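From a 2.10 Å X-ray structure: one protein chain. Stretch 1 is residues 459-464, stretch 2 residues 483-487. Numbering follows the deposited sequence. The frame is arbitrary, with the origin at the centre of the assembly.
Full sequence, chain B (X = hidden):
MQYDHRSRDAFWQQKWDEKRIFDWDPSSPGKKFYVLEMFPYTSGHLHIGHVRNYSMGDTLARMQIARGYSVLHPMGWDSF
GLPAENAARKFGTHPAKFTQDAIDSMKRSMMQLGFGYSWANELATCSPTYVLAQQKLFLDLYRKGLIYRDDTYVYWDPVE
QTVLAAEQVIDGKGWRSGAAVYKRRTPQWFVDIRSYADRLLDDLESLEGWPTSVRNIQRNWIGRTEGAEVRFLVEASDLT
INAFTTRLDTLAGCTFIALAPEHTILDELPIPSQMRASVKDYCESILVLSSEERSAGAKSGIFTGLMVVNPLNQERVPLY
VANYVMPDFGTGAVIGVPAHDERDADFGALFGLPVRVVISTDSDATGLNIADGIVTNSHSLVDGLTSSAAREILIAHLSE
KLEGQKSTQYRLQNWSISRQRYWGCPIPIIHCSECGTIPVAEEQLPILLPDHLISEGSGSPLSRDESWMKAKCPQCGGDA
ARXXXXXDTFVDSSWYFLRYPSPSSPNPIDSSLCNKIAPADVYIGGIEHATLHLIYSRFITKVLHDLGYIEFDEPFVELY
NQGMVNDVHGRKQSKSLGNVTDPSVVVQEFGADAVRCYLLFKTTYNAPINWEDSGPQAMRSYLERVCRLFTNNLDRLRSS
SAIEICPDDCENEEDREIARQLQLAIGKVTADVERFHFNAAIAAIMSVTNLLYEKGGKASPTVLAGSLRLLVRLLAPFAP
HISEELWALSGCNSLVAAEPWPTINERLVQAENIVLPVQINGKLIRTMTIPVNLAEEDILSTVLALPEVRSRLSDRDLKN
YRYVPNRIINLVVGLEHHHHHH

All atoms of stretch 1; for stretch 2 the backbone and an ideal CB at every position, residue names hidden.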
ATOM      1  N   GLY B 459      32.079  14.223  -8.441  1.00 39.55           N
ATOM      2  CA  GLY B 459      30.665  14.482  -8.682  1.00 42.42           C
ATOM      3  C   GLY B 459      29.803  13.243  -8.852  1.00 37.72           C
ATOM      4  O   GLY B 459      30.150  12.126  -8.421  1.00 31.34           O
ATOM      5  N   SER B 460      28.683  13.443  -9.522  1.00 38.79           N
ATOM      6  CA  SER B 460      27.754  12.327  -9.778  1.00 42.86           C
ATOM      7  C   SER B 460      28.323  11.406 -10.850  1.00 35.78           C
ATOM      8  O   SER B 460      29.096  11.853 -11.657  1.00 38.84           O
ATOM      9  CB  SER B 460      26.425  12.862 -10.296  1.00 43.04           C
ATOM     10  OG  SER B 460      26.527  13.052 -11.711  1.00 37.41           O
ATOM     11  N   PRO B 461      27.857  10.145 -10.924  1.00 38.09           N
ATOM     12  CA  PRO B 461      28.394   9.252 -11.942  1.00 31.17           C
ATOM     13  C   PRO B 461      28.192   9.767 -13.387  1.00 39.25           C
ATOM     14  O   PRO B 461      29.090   9.563 -14.228  1.00 32.51           O
ATOM     15  CB  PRO B 461      27.649   7.950 -11.700  1.00 34.06           C
ATOM     16  CG  PRO B 461      27.268   7.972 -10.256  1.00 31.29           C
ATOM     17  CD  PRO B 461      27.115   9.408  -9.868  1.00 34.55           C
ATOM     18  N   LEU B 462      27.067  10.428 -13.675  1.00 30.94           N
ATOM     19  CA  LEU B 462      26.847  10.863 -15.077  1.00 30.98           C
ATOM     20  C   LEU B 462      27.741  12.026 -15.423  1.00 30.68           C
ATOM     21  O   LEU B 462      28.150  12.134 -16.548  1.00 24.65           O
ATOM     22  CB  LEU B 462      25.408  11.244 -15.362  1.00 28.99           C
ATOM     23  CG  LEU B 462      24.437  10.062 -15.410  1.00 31.19           C
ATOM     24  CD1 LEU B 462      22.995  10.569 -15.313  1.00 32.92           C
ATOM     25  CD2 LEU B 462      24.685   9.258 -16.659  1.00 28.23           C
ATOM     26  N   SER B 463      28.008  12.903 -14.445  1.00 32.03           N
ATOM     27  CA  SER B 463      28.883  14.030 -14.614  1.00 31.00           C
ATOM     28  C   SER B 463      30.301  13.678 -15.097  1.00 32.69           C
ATOM     29  O   SER B 463      30.968  14.527 -15.583  1.00 34.76           O
ATOM     30  CB  SER B 463      29.007  14.848 -13.307  1.00 31.54           C
ATOM     31  OG  SER B 463      29.977  14.239 -12.495  1.00 32.33           O
ATOM     32  N   ARG B 464      30.727  12.432 -14.963  1.00 34.29           N
ATOM     33  CA  ARG B 464      32.055  11.980 -15.328  1.00 34.58           C
ATOM     34  C   ARG B 464      32.137  11.617 -16.782  1.00 36.90           C
ATOM     35  O   ARG B 464      33.222  11.235 -17.257  1.00 30.95           O
ATOM     36  CB  ARG B 464      32.402  10.716 -14.525  1.00 33.09           C
ATOM     37  CG  ARG B 464      32.452  10.969 -13.028  1.00 35.73           C
ATOM     38  CD  ARG B 464      32.385   9.679 -12.231  1.00 34.40           C
ATOM     39  NE  ARG B 464      31.951   9.969 -10.879  1.00 32.82           N
ATOM     40  CZ  ARG B 464      31.561   9.067  -9.992  1.00 27.15           C
ATOM     41  NH1 ARG B 464      31.599   7.765 -10.248  1.00 25.97           N
ATOM     42  NH2 ARG B 464      31.128   9.509  -8.837  1.00 28.99           N
ATOM     43  N   UNK B 483      21.714  17.879 -17.155  1.00 31.39           N
ATOM     44  CA  UNK B 483      21.650  17.709 -15.717  1.00 27.92           C
ATOM     45  C   UNK B 483      22.410  16.435 -15.360  1.00 27.79           C
ATOM     46  O   UNK B 483      22.194  15.425 -15.996  1.00 27.85           O
ATOM     47  CB  UNK B 483      20.202  17.652 -15.227  1.00 27.92           C
ATOM     48  N   UNK B 484      23.343  16.496 -14.380  1.00 26.93           N
ATOM     49  CA  UNK B 484      24.118  15.304 -14.035  1.00 30.54           C
ATOM     50  C   UNK B 484      23.394  14.240 -13.142  1.00 30.68           C
ATOM     51  O   UNK B 484      23.998  13.182 -12.859  1.00 30.85           O
ATOM     52  CB  UNK B 484      25.390  15.763 -13.319  1.00 30.54           C
ATOM     53  N   UNK B 485      22.161  14.525 -12.715  1.00 29.33           N
ATOM     54  CA  UNK B 485      21.438  13.700 -11.698  1.00 31.00           C
ATOM     55  C   UNK B 485      20.258  12.964 -12.307  1.00 32.02           C
ATOM     56  O   UNK B 485      19.782  13.328 -13.424  1.00 26.46           O
ATOM     57  CB  UNK B 485      20.942  14.576 -10.546  1.00 31.00           C
ATOM     58  N   UNK B 486      19.827  11.912 -11.589  1.00 28.21           N
ATOM     59  CA  UNK B 486      18.732  11.071 -12.002  1.00 25.11           C
ATOM     60  C   UNK B 486      17.546  11.187 -11.038  1.00 28.40           C
ATOM     61  O   UNK B 486      17.657  11.731  -9.914  1.00 28.81           O
ATOM     62  CB  UNK B 486      19.200   9.618 -12.103  1.00 25.11           C
ATOM     63  N   UNK B 487      16.409  10.693 -11.474  1.00 25.75           N
ATOM     64  CA  UNK B 487      15.229  10.760 -10.639  1.00 29.29           C
ATOM     65  C   UNK B 487      15.214   9.610  -9.623  1.00 24.34           C
ATOM     66  O   UNK B 487      15.489   8.450  -9.920  1.00 21.72           O
ATOM     67  CB  UNK B 487      13.968  10.729 -11.505  1.00 29.29           C
TER

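Position 483 offers little to reason from. Its CA-to-CB bond points away from stretch 1, nothing of that stretch lies within 5.5 Å of the ideal CB, and phi/psi of -62/130 is open to most residues, proline included. The deposited residue is Asp 483, whose chi1 of -167° (t) lets OD1 accept a hydrogen bond from the backbone N of position 485 at 2.9 Å, tying down the turn between them.

Position 484 is where the two stretches meet: its CA is 5.0 Å from the CA of Ser 463, the nearest such pair. The CB points sideways, and the ideal atom sits 3.4 Å from Ser 460 OG and 3.7 Å from Ser 463 CB. That proximity favours a compact side chain. A phi of -78° admits proline but does not demand it; alanine or serine would also suit. The visible carbonyl matters whatever the side chain: Ser 460, with chi1 at 85° (p), donates from OG to the position's O at 2.8 Å. Ser 460 OG also accepts from Ser 463 N at 3.1 Å, so one hydroxyl links the turn of stretch 1 to the facing backbone. The residue is Pro 484. Its CB packs 3.8 Å from Ser 463 CB, and its O lies 3.5 Å from Leu 462 CB. A water reinforces the join, donating to Pro 484 O at 2.9 Å and accepting from Leu 462 N at 3.1 Å.

At position 485 the CB again points away, with no atom of stretch 1 within 5.5 Å, and the extended phi/psi of -111/160 suits many residues. A short side chain would stay clear of stretch 1, whereas the end of a longer one could come nearer to Ser 460. The deposited Asp 485 does so: with chi1 at -67° (m), its OD1 comes to 3.6 Å from Ser 460 CB, a van der Waals approach.

Position 486 begins a strand, at phi/psi -115/166. Its CB points sideways, and the ideal atom is 5.1 Å from Leu 462 CD1, leaving room for one further carbon. A branched residue such as valine, isoleucine or threonine fits both the backbone and this apolar neighbour. It is Thr 486, chi1 60° (p), whose CG2 meets Leu 462 CD1 at 3.6 Å.

Position 487 continues the strand out of reach of stretch 1, which places no constraint on it. Met 487 makes no contact across.

Stretch 2 483-487: DPDTM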
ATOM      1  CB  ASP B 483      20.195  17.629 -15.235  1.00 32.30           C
ATOM      2  CG  ASP B 483      20.102  17.779 -13.734  1.00 31.92           C
ATOM      3  OD1 ASP B 483      20.471  16.849 -12.993  1.00 33.30           O
ATOM      4  OD2 ASP B 483      19.766  18.890 -13.300  1.00 33.73           O
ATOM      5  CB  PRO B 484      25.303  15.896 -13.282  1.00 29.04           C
ATOM      6  CG  PRO B 484      24.725  17.106 -12.568  1.00 28.94           C
ATOM      7  CD  PRO B 484      23.689  17.643 -13.506  1.00 29.31           C
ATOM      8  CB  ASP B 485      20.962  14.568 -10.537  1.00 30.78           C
ATOM      9  CG  ASP B 485      22.126  15.125  -9.707  1.00 33.63           C
ATOM     10  OD1 ASP B 485      23.250  14.582  -9.837  1.00 35.70           O
ATOM     11  OD2 ASP B 485      21.927  16.080  -8.929  1.00 35.12           O
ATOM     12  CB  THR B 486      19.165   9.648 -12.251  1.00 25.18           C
ATOM     13  OG1 THR B 486      19.724   9.045 -11.071  1.00 26.19           O
ATOM     14  CG2 THR B 486      20.143   9.593 -13.400  1.00 28.90           C
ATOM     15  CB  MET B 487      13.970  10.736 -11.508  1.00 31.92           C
ATOM     16  CG  MET B 487      13.877  11.899 -12.475  1.00 32.40           C
ATOM     17  SD  MET B 487      12.310  11.926 -13.335  1.00 30.59           S
ATOM     18  CE  MET B 487      12.691  12.754 -14.901  1.00 32.61           C
TER
HETATM   19  O   HOH W   1      24.429  10.484 -11.978  1.00 29.97           O
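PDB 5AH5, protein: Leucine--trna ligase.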